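Local coordinates for secreted effector protein sseI (Salmonella enterica subsp. enterica serovar Typhimurium, PDB 4G29) that serves as a secreted virulence effector whose catalytic domain has a papain-like fold and belongs to the cysteine protease superfamily, at residues K131-T136 against F165-R170; R64-W69 against H80-G85; Y10-D15 against P112-A117. One frame throughout, in Å; residues are numbered along the deposited sequence.

Interaction 1: K131-T136 against F165-R170; sequences KLIYYT and FVTSPR
The hydroxyl of Thr167 bridges two backbone groups, Lys131 O just before strand 132-138 and Ile133 N within it. Thr167 OG1 donates to Lys131 O at 2.6 Å, on a carbonyl lone pair, and accepts the Ile133 N-H at 2.9 Å. Thr167 chi1 of 69° sets OG1 between its own backbone N and carbonyl carbon, pointed at that strand. Ile133 O takes two donors: Val166 N at 2.8 Å, tilted from the carbonyl plane, and Thr167 N at 3.2 Å, longer but nearly straight (170°) and on a lone pair. Two successive N-H groups sharing one carbonyl fit a classic beta bulge, formed just past the Tyr134–Phe165 antiparallel pair. Apolar groups flank the polar core. Leu132 CD1 lies 3.8 Å from Phe165 CD1, and Pro169 CG packs 3.6 Å from Lys131 O. Val166 CG2 meets the ring edge of Tyr135, 3.6 Å from CD2. Other polar groups have partners beyond the two segments: Lys131 NZ with Asp70 (salt bridge), Tyr134 OH with Trp69 NE1, Val166 O with Arg125 NE. Strand 132-138 thus has strand 61-69 along one side and this bulged edge along the other, with helix 117-126 against Ile133 and Val166 and helix 170-176 against Leu132.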
ATOM      1  N   LYS A 131      11.996  -0.514  -9.710  1.00 28.13           N
ATOM      2  CA  LYS A 131      12.083  -0.203  -8.294  1.00 26.20           C
ATOM      3  C   LYS A 131      11.884  -1.472  -7.462  1.00 24.84           C
ATOM      4  O   LYS A 131      11.195  -2.422  -7.875  1.00 25.70           O
ATOM      5  CB  LYS A 131      11.044   0.844  -7.895  1.00 26.58           C
ATOM      6  CG  LYS A 131      11.168   2.229  -8.579  1.00 31.36           C
ATOM      7  CD  LYS A 131       9.886   3.062  -8.371  1.00 33.72           C
ATOM      8  CE  LYS A 131       9.862   4.385  -9.174  1.00 36.89           C
ATOM      9  NZ  LYS A 131      10.600   5.433  -8.495  1.00 41.60           N
ATOM     10  N   LEU A 132      12.520  -1.475  -6.301  1.00 21.87           N
ATOM     11  CA  LEU A 132      12.412  -2.521  -5.327  1.00 20.26           C
ATOM     12  C   LEU A 132      11.302  -2.171  -4.391  1.00 19.70           C
ATOM     13  O   LEU A 132      11.328  -1.109  -3.731  1.00 22.09           O
ATOM     14  CB  LEU A 132      13.688  -2.647  -4.525  1.00 20.54           C
ATOM     15  CG  LEU A 132      13.665  -3.581  -3.305  1.00 20.19           C
ATOM     16  CD1 LEU A 132      13.416  -5.066  -3.661  1.00 17.46           C
ATOM     17  CD2 LEU A 132      14.969  -3.454  -2.469  1.00 20.25           C
ATOM     18  N   ILE A 133      10.350  -3.076  -4.316  1.00 18.93           N
ATOM     19  CA  ILE A 133       9.174  -2.869  -3.471  1.00 17.04           C
ATOM     20  C   ILE A 133       8.993  -4.070  -2.552  1.00 18.39           C
ATOM     21  O   ILE A 133       8.933  -5.212  -3.021  1.00 18.08           O
ATOM     22  CB  ILE A 133       7.909  -2.646  -4.301  1.00 18.65           C
ATOM     23  CG1 ILE A 133       8.121  -1.510  -5.326  1.00 19.19           C
ATOM     24  CG2 ILE A 133       6.706  -2.383  -3.346  1.00 19.08           C
ATOM     25  CD1 ILE A 133       6.880  -1.143  -6.129  1.00 23.20           C
ATOM     26  N   TYR A 134       8.887  -3.795  -1.255  1.00 16.17           N
ATOM     27  CA  TYR A 134       8.559  -4.827  -0.254  1.00 16.46           C
ATOM     28  C   TYR A 134       7.690  -4.247   0.867  1.00 17.57           C
ATOM     29  O   TYR A 134       7.660  -3.035   1.058  1.00 17.33           O
ATOM     30  CB  TYR A 134       9.847  -5.491   0.262  1.00 17.38           C
ATOM     31  CG  TYR A 134      10.813  -4.633   0.991  1.00 16.25           C
ATOM     32  CD1 TYR A 134      10.541  -4.161   2.308  1.00 17.82           C
ATOM     33  CD2 TYR A 134      11.996  -4.258   0.394  1.00 20.56           C
ATOM     34  CE1 TYR A 134      11.468  -3.399   2.961  1.00 18.66           C
ATOM     35  CE2 TYR A 134      12.928  -3.504   1.060  1.00 19.06           C
ATOM     36  CZ  TYR A 134      12.667  -3.072   2.312  1.00 18.55           C
ATOM     37  OH  TYR A 134      13.596  -2.292   2.929  1.00 19.70           O
ATOM     38  N   TYR A 135       7.095  -5.145   1.628  1.00 16.94           N
ATOM     39  CA  TYR A 135       6.172  -4.795   2.679  1.00 17.56           C
ATOM     40  C   TYR A 135       6.186  -5.765   3.848  1.00 16.86           C
ATOM     41  O   TYR A 135       6.723  -6.911   3.779  1.00 17.28           O
ATOM     42  CB  TYR A 135       4.773  -4.655   2.071  1.00 16.29           C
ATOM     43  CG  TYR A 135       4.095  -5.979   1.708  1.00 16.65           C
ATOM     44  CD1 TYR A 135       3.466  -6.737   2.695  1.00 18.94           C
ATOM     45  CD2 TYR A 135       4.058  -6.435   0.387  1.00 16.75           C
ATOM     46  CE1 TYR A 135       2.827  -7.899   2.392  1.00 16.60           C
ATOM     47  CE2 TYR A 135       3.451  -7.621   0.069  1.00 19.60           C
ATOM     48  CZ  TYR A 135       2.818  -8.338   1.052  1.00 19.59           C
ATOM     49  OH  TYR A 135       2.197  -9.518   0.653  1.00 20.21           O
ATOM     50  N   THR A 136       5.525  -5.319   4.927  1.00 17.22           N
ATOM     51  CA  THR A 136       5.253  -6.160   6.040  1.00 17.95           C
ATOM     52  C   THR A 136       3.834  -5.770   6.524  1.00 19.05           C
ATOM     53  O   THR A 136       3.500  -4.595   6.497  1.00 17.72           O
ATOM     54  CB  THR A 136       6.258  -5.936   7.213  1.00 19.03           C
ATOM     55  OG1 THR A 136       7.602  -6.089   6.764  1.00 20.63           O
ATOM     56  CG2 THR A 136       5.941  -6.860   8.442  1.00 21.29           C
ATOM     57  N   PHE A 165       8.550  -9.450  -0.628  1.00 16.94           N
ATOM     58  CA  PHE A 165       8.869  -8.767  -1.896  1.00 17.96           C
ATOM     59  C   PHE A 165       7.689  -8.772  -2.831  1.00 18.21           C
ATOM     60  O   PHE A 165       7.041  -9.806  -3.046  1.00 18.89           O
ATOM     61  CB  PHE A 165      10.090  -9.379  -2.563  1.00 18.88           C
ATOM     62  CG  PHE A 165      11.321  -9.262  -1.740  1.00 19.06           C
ATOM     63  CD1 PHE A 165      12.045  -8.062  -1.727  1.00 18.87           C
ATOM     64  CD2 PHE A 165      11.807 -10.337  -1.010  1.00 20.31           C
ATOM     65  CE1 PHE A 165      13.150  -7.942  -0.942  1.00 20.20           C
ATOM     66  CE2 PHE A 165      12.964 -10.212  -0.258  1.00 23.26           C
ATOM     67  CZ  PHE A 165      13.600  -9.014  -0.211  1.00 22.44           C
ATOM     68  N   VAL A 166       7.397  -7.576  -3.345  1.00 18.07           N
ATOM     69  CA  VAL A 166       6.510  -7.358  -4.471  1.00 18.43           C
ATOM     70  C   VAL A 166       7.279  -7.431  -5.783  1.00 19.79           C
ATOM     71  O   VAL A 166       6.840  -8.071  -6.745  1.00 19.58           O
ATOM     72  CB  VAL A 166       5.817  -6.041  -4.334  1.00 18.16           C
ATOM     73  CG1 VAL A 166       4.980  -5.768  -5.591  1.00 17.95           C
ATOM     74  CG2 VAL A 166       4.912  -6.114  -3.084  1.00 18.76           C
ATOM     75  N   THR A 167       8.446  -6.800  -5.795  1.00 20.05           N
ATOM     76  CA  THR A 167       9.416  -6.867  -6.881  1.00 19.96           C
ATOM     77  C   THR A 167      10.782  -7.285  -6.373  1.00 21.12           C
ATOM     78  O   THR A 167      11.022  -7.249  -5.195  1.00 22.13           O
ATOM     79  CB  THR A 167       9.561  -5.504  -7.628  1.00 21.37           C
ATOM     80  OG1 THR A 167      10.196  -4.535  -6.777  1.00 20.06           O
ATOM     81  CG2 THR A 167       8.256  -5.010  -8.169  1.00 22.89           C
ATOM     82  N   SER A 168      11.638  -7.717  -7.280  1.00 22.99           N
ATOM     83  CA  SER A 168      13.027  -8.115  -6.980  1.00 24.76           C
ATOM     84  C   SER A 168      13.894  -7.776  -8.176  1.00 27.04           C
ATOM     85  O   SER A 168      14.329  -8.660  -8.922  1.00 28.87           O
ATOM     86  CB  SER A 168      13.116  -9.600  -6.646  1.00 27.29           C
ATOM     87  OG  SER A 168      14.372  -9.916  -6.068  1.00 29.24           O
ATOM     88  N   PRO A 169      14.146  -6.491  -8.382  1.00 26.00           N
ATOM     89  CA  PRO A 169      14.819  -6.037  -9.598  1.00 27.21           C
ATOM     90  C   PRO A 169      16.241  -6.577  -9.695  1.00 28.31           C
ATOM     91  O   PRO A 169      16.882  -6.899  -8.658  1.00 26.23           O
ATOM     92  CB  PRO A 169      14.842  -4.537  -9.493  1.00 27.55           C
ATOM     93  CG  PRO A 169      14.279  -4.179  -8.200  1.00 25.98           C
ATOM     94  CD  PRO A 169      13.700  -5.367  -7.523  1.00 25.20           C
ATOM     95  N   ARG A 170      16.703  -6.685 -10.937  1.00 31.98           N
ATOM     96  CA  ARG A 170      18.050  -7.178 -11.188  1.00 32.35           C
ATOM     97  C   ARG A 170      19.091  -6.407 -10.375  1.00 30.08           C
ATOM     98  O   ARG A 170      19.986  -7.022  -9.800  1.00 29.68           O
ATOM     99  CB  ARG A 170      18.348  -7.218 -12.697  1.00 37.35           C
ATOM    100  CG  ARG A 170      17.592  -8.395 -13.392  1.00 42.33           C
ATOM    101  CD  ARG A 170      17.952  -8.607 -14.897  1.00 52.50           C
ATOM    102  NE  ARG A 170      19.371  -8.889 -15.153  1.00 56.69           N
ATOM    103  CZ  ARG A 170      19.890  -9.154 -16.356  1.00 64.46           C
ATOM    104  NH1 ARG A 170      19.119  -9.216 -17.446  1.00 70.20           N
ATOM    105  NH2 ARG A 170      21.192  -9.378 -16.479  1.00 67.98           N
TER

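Interaction 2: R64-W69 against H80-G85; sequences RGIFIW and HFAVVG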
ATOM      1  N   ARG A  64      -0.509  -2.528   6.213  1.00 17.64           N
ATOM      2  CA  ARG A  64       0.566  -2.867   5.337  1.00 17.22           C
ATOM      3  C   ARG A  64       1.527  -1.703   5.170  1.00 17.18           C
ATOM      4  O   ARG A  64       1.172  -0.688   4.558  1.00 18.18           O
ATOM      5  CB  ARG A  64       0.016  -3.346   3.966  1.00 16.64           C
ATOM      6  CG  ARG A  64       1.118  -3.856   3.014  1.00 17.96           C
ATOM      7  CD  ARG A  64       0.535  -4.707   1.877  1.00 17.02           C
ATOM      8  NE  ARG A  64       0.010  -5.971   2.392  1.00 17.73           N
ATOM      9  CZ  ARG A  64      -0.409  -6.994   1.654  1.00 19.31           C
ATOM     10  NH1 ARG A  64      -0.472  -6.873   0.346  1.00 21.64           N
ATOM     11  NH2 ARG A  64      -0.811  -8.135   2.209  1.00 21.90           N
ATOM     12  N   GLY A  65       2.745  -1.851   5.696  1.00 16.05           N
ATOM     13  CA  GLY A  65       3.821  -0.874   5.549  1.00 16.17           C
ATOM     14  C   GLY A  65       4.696  -1.270   4.380  1.00 14.41           C
ATOM     15  O   GLY A  65       5.046  -2.466   4.251  1.00 15.45           O
ATOM     16  N   ILE A  66       4.965  -0.335   3.497  1.00 15.24           N
ATOM     17  CA  ILE A  66       5.657  -0.579   2.252  1.00 14.78           C
ATOM     18  C   ILE A  66       6.866   0.368   2.058  1.00 17.08           C
ATOM     19  O   ILE A  66       6.808   1.593   2.406  1.00 15.81           O
ATOM     20  CB  ILE A  66       4.659  -0.372   1.041  1.00 14.69           C
ATOM     21  CG1 ILE A  66       3.403  -1.210   1.230  1.00 17.06           C
ATOM     22  CG2 ILE A  66       5.308  -0.540  -0.396  1.00 15.31           C
ATOM     23  CD1 ILE A  66       2.161  -0.537   0.666  1.00 14.46           C
ATOM     24  N   PHE A  67       7.974  -0.184   1.540  1.00 16.96           N
ATOM     25  CA  PHE A  67       9.032   0.667   1.016  1.00 18.50           C
ATOM     26  C   PHE A  67       9.198   0.467  -0.496  1.00 18.23           C
ATOM     27  O   PHE A  67       9.045  -0.660  -1.015  1.00 19.53           O
ATOM     28  CB  PHE A  67      10.384   0.409   1.654  1.00 17.96           C
ATOM     29  CG  PHE A  67      10.572   1.003   3.050  1.00 17.67           C
ATOM     30  CD1 PHE A  67      10.062   2.292   3.411  1.00 19.73           C
ATOM     31  CD2 PHE A  67      11.368   0.337   3.991  1.00 19.97           C
ATOM     32  CE1 PHE A  67      10.284   2.823   4.674  1.00 16.95           C
ATOM     33  CE2 PHE A  67      11.549   0.875   5.301  1.00 20.29           C
ATOM     34  CZ  PHE A  67      11.032   2.142   5.591  1.00 17.51           C
ATOM     35  N   ILE A  68       9.564   1.574  -1.158  1.00 16.70           N
ATOM     36  CA  ILE A  68       9.890   1.602  -2.579  1.00 19.04           C
ATOM     37  C   ILE A  68      11.276   2.212  -2.698  1.00 19.69           C
ATOM     38  O   ILE A  68      11.500   3.367  -2.267  1.00 20.35           O
ATOM     39  CB  ILE A  68       8.867   2.443  -3.381  1.00 18.99           C
ATOM     40  CG1 ILE A  68       7.464   1.842  -3.256  1.00 22.50           C
ATOM     41  CG2 ILE A  68       9.322   2.512  -4.858  1.00 21.69           C
ATOM     42  CD1 ILE A  68       6.310   2.857  -3.462  1.00 26.52           C
ATOM     43  N   TRP A  69      12.228   1.414  -3.181  1.00 18.99           N
ATOM     44  CA  TRP A  69      13.614   1.825  -3.258  1.00 21.59           C
ATOM     45  C   TRP A  69      13.940   1.940  -4.719  1.00 23.18           C
ATOM     46  O   TRP A  69      13.684   1.019  -5.484  1.00 21.85           O
ATOM     47  CB  TRP A  69      14.555   0.762  -2.691  1.00 22.02           C
ATOM     48  CG  TRP A  69      14.565   0.595  -1.201  1.00 19.48           C
ATOM     49  CD1 TRP A  69      13.811  -0.263  -0.482  1.00 20.22           C
ATOM     50  CD2 TRP A  69      15.457   1.222  -0.280  1.00 18.88           C
ATOM     51  NE1 TRP A  69      14.129  -0.192   0.853  1.00 20.37           N
ATOM     52  CE2 TRP A  69      15.123   0.733   1.017  1.00 20.14           C
ATOM     53  CE3 TRP A  69      16.435   2.215  -0.405  1.00 21.12           C
ATOM     54  CZ2 TRP A  69      15.801   1.143   2.171  1.00 22.04           C
ATOM     55  CZ3 TRP A  69      17.105   2.623   0.754  1.00 23.86           C
ATOM     56  CH2 TRP A  69      16.774   2.107   2.010  1.00 22.57           C
ATOM     57  N   HIS A  80       4.908   3.870   1.942  1.00 16.36           N
ATOM     58  CA  HIS A  80       3.512   3.853   1.591  1.00 15.87           C
ATOM     59  C   HIS A  80       2.793   2.883   2.552  1.00 14.66           C
ATOM     60  O   HIS A  80       3.424   2.044   3.197  1.00 15.36           O
ATOM     61  CB  HIS A  80       3.306   3.401   0.141  1.00 15.81           C
ATOM     62  CG  HIS A  80       1.917   3.623  -0.379  1.00 16.35           C
ATOM     63  ND1 HIS A  80       1.321   4.866  -0.423  1.00 18.44           N
ATOM     64  CD2 HIS A  80       1.001   2.750  -0.871  1.00 16.79           C
ATOM     65  CE1 HIS A  80       0.105   4.742  -0.920  1.00 21.37           C
ATOM     66  NE2 HIS A  80      -0.122   3.463  -1.181  1.00 19.88           N
ATOM     67  N   PHE A  81       1.499   3.068   2.654  1.00 15.16           N
ATOM     68  CA  PHE A  81       0.645   2.286   3.568  1.00 16.31           C
ATOM     69  C   PHE A  81      -0.675   1.912   2.939  1.00 17.30           C
ATOM     70  O   PHE A  81      -1.334   2.732   2.281  1.00 18.88           O
ATOM     71  CB  PHE A  81       0.413   3.017   4.893  1.00 17.39           C
ATOM     72  CG  PHE A  81       1.694   3.333   5.617  1.00 16.01           C
ATOM     73  CD1 PHE A  81       2.275   2.402   6.434  1.00 15.27           C
ATOM     74  CD2 PHE A  81       2.292   4.555   5.465  1.00 17.40           C
ATOM     75  CE1 PHE A  81       3.444   2.663   7.051  1.00 18.67           C
ATOM     76  CE2 PHE A  81       3.491   4.800   6.114  1.00 17.92           C
ATOM     77  CZ  PHE A  81       4.044   3.863   6.871  1.00 18.80           C
ATOM     78  N   ALA A  82      -1.102   0.684   3.180  1.00 16.38           N
ATOM     79  CA  ALA A  82      -2.396   0.242   2.716  1.00 17.35           C
ATOM     80  C   ALA A  82      -3.047  -0.568   3.859  1.00 17.06           C
ATOM     81  O   ALA A  82      -2.378  -0.876   4.839  1.00 18.48           O
ATOM     82  CB  ALA A  82      -2.274  -0.628   1.427  1.00 18.73           C
ATOM     83  N   VAL A  83      -4.279  -0.979   3.668  1.00 17.42           N
ATOM     84  CA  VAL A  83      -4.986  -1.790   4.694  1.00 17.35           C
ATOM     85  C   VAL A  83      -5.494  -3.076   4.047  1.00 17.63           C
ATOM     86  O   VAL A  83      -6.014  -3.046   2.931  1.00 17.59           O
ATOM     87  CB  VAL A  83      -6.119  -0.979   5.381  1.00 18.41           C
ATOM     88  CG1 VAL A  83      -6.707  -1.728   6.554  1.00 20.04           C
ATOM     89  CG2 VAL A  83      -5.625   0.427   5.855  1.00 19.45           C
ATOM     90  N   VAL A  84      -5.299  -4.195   4.735  1.00 19.03           N
ATOM     91  CA  VAL A  84      -5.633  -5.517   4.220  1.00 19.18           C
ATOM     92  C   VAL A  84      -6.687  -6.141   5.130  1.00 20.59           C
ATOM     93  O   VAL A  84      -6.640  -6.013   6.374  1.00 19.52           O
ATOM     94  CB  VAL A  84      -4.406  -6.449   4.266  1.00 19.26           C
ATOM     95  CG1 VAL A  84      -4.662  -7.703   3.449  1.00 19.05           C
ATOM     96  CG2 VAL A  84      -3.150  -5.728   3.881  1.00 22.78           C
ATOM     97  N   GLY A  85      -7.644  -6.835   4.531  1.00 21.16           N
ATOM     98  CA  GLY A  85      -8.651  -7.533   5.328  1.00 22.85           C
ATOM     99  C   GLY A  85      -9.214  -8.743   4.612  1.00 23.52           C
ATOM    100  O   GLY A  85      -9.211  -8.825   3.376  1.00 21.54           O
TER
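Arg64 and Ala82 exchange two backbone hydrogen bonds, Arg64 N to Ala82 O at 2.8 Å and Ala82 N to Arg64 O at 3.0 Å. Ile66 and His80 do the same two residues along, making both antiparallel hydrogen-bonded pairs. Between them Gly65 faces Phe81, and the bare CA of the glycine sits 3.7 Å from Phe81 CD1. Arg64 O also receives Phe81 CA in a CH...O contact of 3.2 Å. On the same face as Arg64, Ile66 CD1 reaches His80 CD2 at 3.8 Å, the two side chains side by side. The Arg64 chain bends at chi3 (-68°), and Val84 CG2 lies close over one face of the guanidinium, 3.5 Å from Arg64 NE. Packing is looser between Ile66 CD1 and Ala82 CB, 4.5 Å apart, and past Ile66, where Phe67 and Trp69 make no contact. Every touching residue is buried, so there is no solvent side. Arg64 NE pairs with Asp137, and its guanidinium makes a cation-pi contact with Tyr135. His80 bonds Asp95 through NE2 and touches Cys42, consistent with a papain-like catalytic triad. The hairpin lies mid-sheet, with strand 132-138 beyond 61-69, strand 90-95 beyond 78-87, and helix 42-55 against His80, Phe81 and Val83.

Interaction 3: Y10-D15 against P112-A117; sequences YNLTSD and PLILSA
Tyr10 opens the contact by laying its ring obliquely against Leu115, CD2 of the tyrosine 3.8 Å from CD2 of the leucine; its hydroxyl is bonded to Glu119. Asn11 bonds through both backbone and side chain. Its carbonyl O accepts Ile114 N at 3.0 Å, in the carbonyl plane, and the CA-H of Leu113 and the methyl CD2 of Leu115 crowd the same oxygen. The amide side chain runs across Leu113, with Asn11 OD1 3.5 Å from Leu113 CD2. Asn11 ND2 bonds Asn110 and also donates, at 3.1 Å, to a water that in turn donates to Pro112 O at 2.7 Å. Leu12, whose CA-H points at Ile114 O, carries its side chain back so that CD2 rests 4.0 Å from Ile114 CB. Thr13 N then donates to Ile114 O at 2.9 Å, almost straight (166°) and nearly in line with the C=O bond, while CG2 packs beside that oxygen. Thr13 OG1, anti to its own backbone N, accepts Asp15 N at 3.2 Å, an ST turn shortly before helix 18-26. Asp15 itself only grazes Ser116, which N-caps helix 117-126. Asn11, Leu12 and Thr13 therefore run parallel to Leu113, Ile114 and Leu115, joined by a single bridge. Both backbone bonds centre on Ile114, whose N-H and C=O are satisfied together by residues on either side of Leu12. The chemistry implies that the irregular segment at the start of this fragment covers the outward edge of an outermost strand chiefly through main-chain bonding, with water and small apolar contacts filling in around it.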
ATOM      1  N   TYR A  10      -7.637  -3.030 -14.298  1.00 42.44           N
ATOM      2  CA  TYR A  10      -8.589  -2.302 -13.470  1.00 37.97           C
ATOM      3  C   TYR A  10      -8.000  -1.909 -12.134  1.00 34.51           C
ATOM      4  O   TYR A  10      -6.986  -2.454 -11.717  1.00 33.46           O
ATOM      5  CB  TYR A  10      -9.819  -3.170 -13.207  1.00 38.91           C
ATOM      6  CG  TYR A  10      -9.491  -4.612 -12.879  1.00 38.67           C
ATOM      7  CD1 TYR A  10      -9.207  -5.549 -13.895  1.00 41.75           C
ATOM      8  CD2 TYR A  10      -9.414  -5.045 -11.567  1.00 37.30           C
ATOM      9  CE1 TYR A  10      -8.880  -6.853 -13.589  1.00 40.99           C
ATOM     10  CE2 TYR A  10      -9.096  -6.373 -11.270  1.00 37.44           C
ATOM     11  CZ  TYR A  10      -8.827  -7.258 -12.272  1.00 40.44           C
ATOM     12  OH  TYR A  10      -8.519  -8.560 -11.954  1.00 41.33           O
ATOM     13  N   ASN A  11      -8.630  -0.928 -11.507  1.00 31.26           N
ATOM     14  CA  ASN A  11      -8.215  -0.470 -10.172  1.00 28.97           C
ATOM     15  C   ASN A  11      -9.118  -1.026  -9.071  1.00 27.03           C
ATOM     16  O   ASN A  11      -8.727  -1.030  -7.869  1.00 24.62           O
ATOM     17  CB  ASN A  11      -8.242   1.063 -10.120  1.00 27.52           C
ATOM     18  CG  ASN A  11      -7.124   1.702 -10.901  1.00 29.41           C
ATOM     19  OD1 ASN A  11      -6.188   1.045 -11.345  1.00 31.04           O
ATOM     20  ND2 ASN A  11      -7.213   3.017 -11.077  1.00 30.16           N
ATOM     21  N   LEU A  12     -10.324  -1.444  -9.477  1.00 27.90           N
ATOM     22  CA  LEU A  12     -11.377  -1.831  -8.549  1.00 27.23           C
ATOM     23  C   LEU A  12     -11.862  -3.221  -8.889  1.00 29.31           C
ATOM     24  O   LEU A  12     -12.367  -3.434  -9.978  1.00 30.96           O
ATOM     25  CB  LEU A  12     -12.547  -0.838  -8.625  1.00 27.96           C
ATOM     26  CG  LEU A  12     -12.221   0.610  -8.250  1.00 28.64           C
ATOM     27  CD1 LEU A  12     -13.371   1.569  -8.498  1.00 29.29           C
ATOM     28  CD2 LEU A  12     -11.753   0.730  -6.819  1.00 27.90           C
ATOM     29  N   THR A  13     -11.741  -4.140  -7.947  1.00 28.98           N
ATOM     30  CA  THR A  13     -12.178  -5.515  -8.186  1.00 31.78           C
ATOM     31  C   THR A  13     -13.694  -5.652  -8.171  1.00 33.25           C
ATOM     32  O   THR A  13     -14.379  -4.828  -7.563  1.00 31.33           O
ATOM     33  CB  THR A  13     -11.596  -6.455  -7.104  1.00 31.15           C
ATOM     34  OG1 THR A  13     -11.835  -7.806  -7.508  1.00 35.05           O
ATOM     35  CG2 THR A  13     -12.212  -6.181  -5.730  1.00 32.02           C
ATOM     36  N   SER A  14     -14.192  -6.705  -8.838  1.00 36.88           N
ATOM     37  CA  SER A  14     -15.621  -7.055  -8.888  1.00 40.02           C
ATOM     38  C   SER A  14     -15.946  -8.215  -7.950  1.00 41.25           C
ATOM     39  O   SER A  14     -17.133  -8.469  -7.684  1.00 43.11           O
ATOM     40  CB  SER A  14     -16.036  -7.437 -10.316  1.00 44.24           C
ATOM     41  OG  SER A  14     -16.070  -6.267 -11.095  1.00 47.44           O
ATOM     42  N   ASP A  15     -14.897  -8.881  -7.450  1.00 41.40           N
ATOM     43  CA  ASP A  15     -14.965  -9.941  -6.423  1.00 42.22           C
ATOM     44  C   ASP A  15     -15.732  -9.468  -5.185  1.00 40.90           C
ATOM     45  O   ASP A  15     -16.401 -10.264  -4.518  1.00 42.72           O
ATOM     46  CB  ASP A  15     -13.553 -10.370  -5.947  1.00 42.05           C
ATOM     47  CG  ASP A  15     -12.730 -11.140  -6.999  1.00 48.06           C
ATOM     48  OD1 ASP A  15     -13.193 -11.445  -8.130  1.00 50.17           O
ATOM     49  OD2 ASP A  15     -11.558 -11.452  -6.660  1.00 52.04           O
ATOM     50  N   PRO A 112      -7.342   5.403  -6.958  1.00 24.77           N
ATOM     51  CA  PRO A 112      -7.426   4.573  -5.764  1.00 23.50           C
ATOM     52  C   PRO A 112      -7.641   3.089  -6.125  1.00 23.61           C
ATOM     53  O   PRO A 112      -8.357   2.792  -7.093  1.00 24.93           O
ATOM     54  CB  PRO A 112      -8.663   5.108  -5.061  1.00 24.67           C
ATOM     55  CG  PRO A 112      -9.385   5.929  -6.075  1.00 24.62           C
ATOM     56  CD  PRO A 112      -8.387   6.436  -6.994  1.00 25.47           C
ATOM     57  N   LEU A 113      -7.031   2.197  -5.359  1.00 22.08           N
ATOM     58  CA  LEU A 113      -7.140   0.757  -5.610  1.00 21.78           C
ATOM     59  C   LEU A 113      -7.944   0.112  -4.488  1.00 21.52           C
ATOM     60  O   LEU A 113      -7.709   0.363  -3.340  1.00 21.17           O
ATOM     61  CB  LEU A 113      -5.747   0.102  -5.606  1.00 21.29           C
ATOM     62  CG  LEU A 113      -4.708   0.687  -6.553  1.00 22.43           C
ATOM     63  CD1 LEU A 113      -3.345   0.006  -6.313  1.00 20.79           C
ATOM     64  CD2 LEU A 113      -5.199   0.662  -8.009  1.00 22.87           C
ATOM     65  N   ILE A 114      -8.879  -0.755  -4.872  1.00 21.09           N
ATOM     66  CA  ILE A 114      -9.476  -1.727  -3.935  1.00 21.00           C
ATOM     67  C   ILE A 114      -9.481  -3.051  -4.721  1.00 21.33           C
ATOM     68  O   ILE A 114     -10.267  -3.234  -5.669  1.00 23.00           O
ATOM     69  CB  ILE A 114     -10.890  -1.327  -3.509  1.00 22.25           C
ATOM     70  CG1 ILE A 114     -10.924   0.070  -2.884  1.00 21.44           C
ATOM     71  CG2 ILE A 114     -11.493  -2.383  -2.476  1.00 24.53           C
ATOM     72  CD1 ILE A 114     -12.344   0.571  -2.573  1.00 23.56           C
ATOM     73  N   LEU A 115      -8.594  -3.957  -4.332  1.00 21.51           N
ATOM     74  CA  LEU A 115      -8.251  -5.105  -5.123  1.00 22.42           C
ATOM     75  C   LEU A 115      -8.088  -6.325  -4.264  1.00 22.11           C
ATOM     76  O   LEU A 115      -7.845  -6.207  -3.087  1.00 22.53           O
ATOM     77  CB  LEU A 115      -6.940  -4.901  -5.874  1.00 22.05           C
ATOM     78  CG  LEU A 115      -6.897  -3.840  -6.996  1.00 23.16           C
ATOM     79  CD1 LEU A 115      -5.499  -3.624  -7.462  1.00 24.04           C
ATOM     80  CD2 LEU A 115      -7.782  -4.347  -8.169  1.00 26.33           C
ATOM     81  N   SER A 116      -8.162  -7.525  -4.843  1.00 21.94           N
ATOM     82  CA  SER A 116      -7.687  -8.671  -4.051  1.00 23.71           C
ATOM     83  C   SER A 116      -6.192  -8.519  -3.762  1.00 22.77           C
ATOM     84  O   SER A 116      -5.491  -7.744  -4.428  1.00 23.86           O
ATOM     85  CB  SER A 116      -7.913  -9.997  -4.761  1.00 26.02           C
ATOM     86  OG  SER A 116      -6.953 -10.200  -5.804  1.00 27.11           O
ATOM     87  N   ALA A 117      -5.679  -9.256  -2.783  1.00 24.28           N
ATOM     88  CA  ALA A 117      -4.259  -9.128  -2.457  1.00 23.43           C
ATOM     89  C   ALA A 117      -3.428  -9.517  -3.670  1.00 24.52           C
ATOM     90  O   ALA A 117      -2.418  -8.902  -3.939  1.00 23.53           O
ATOM     91  CB  ALA A 117      -3.878  -9.989  -1.282  1.00 25.89           C
TER
HETATM   92  O   HOH W   1      -9.443   4.132  -9.189  1.00 18.05           O

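How the interactions relate
All three interactions reach one antiparallel sheet, whose strand order runs 113-116, 90-95, 78-87, 61-69, 132-138, 164-165. Interaction 2 is central, about 3 Å from the centre of the chain, while interactions 1 and 3 lie at the two outer margins, their centres about 20 Å apart. Interactions 1 and 2 touch directly, because strands 61-69 and 132-138 are neighbours: Leu132 O lies 2.7 Å from Trp69 N, a probable hydrogen bond. Interaction 3 touches neither; strand 90-95 separates it from interaction 2. Along the chain, interaction 2 is nested inside the loop closed by interaction 3, and interaction 1 follows. The sheet thus carries the probable catalytic histidine at its middle and is finished at both edges by irregular segments.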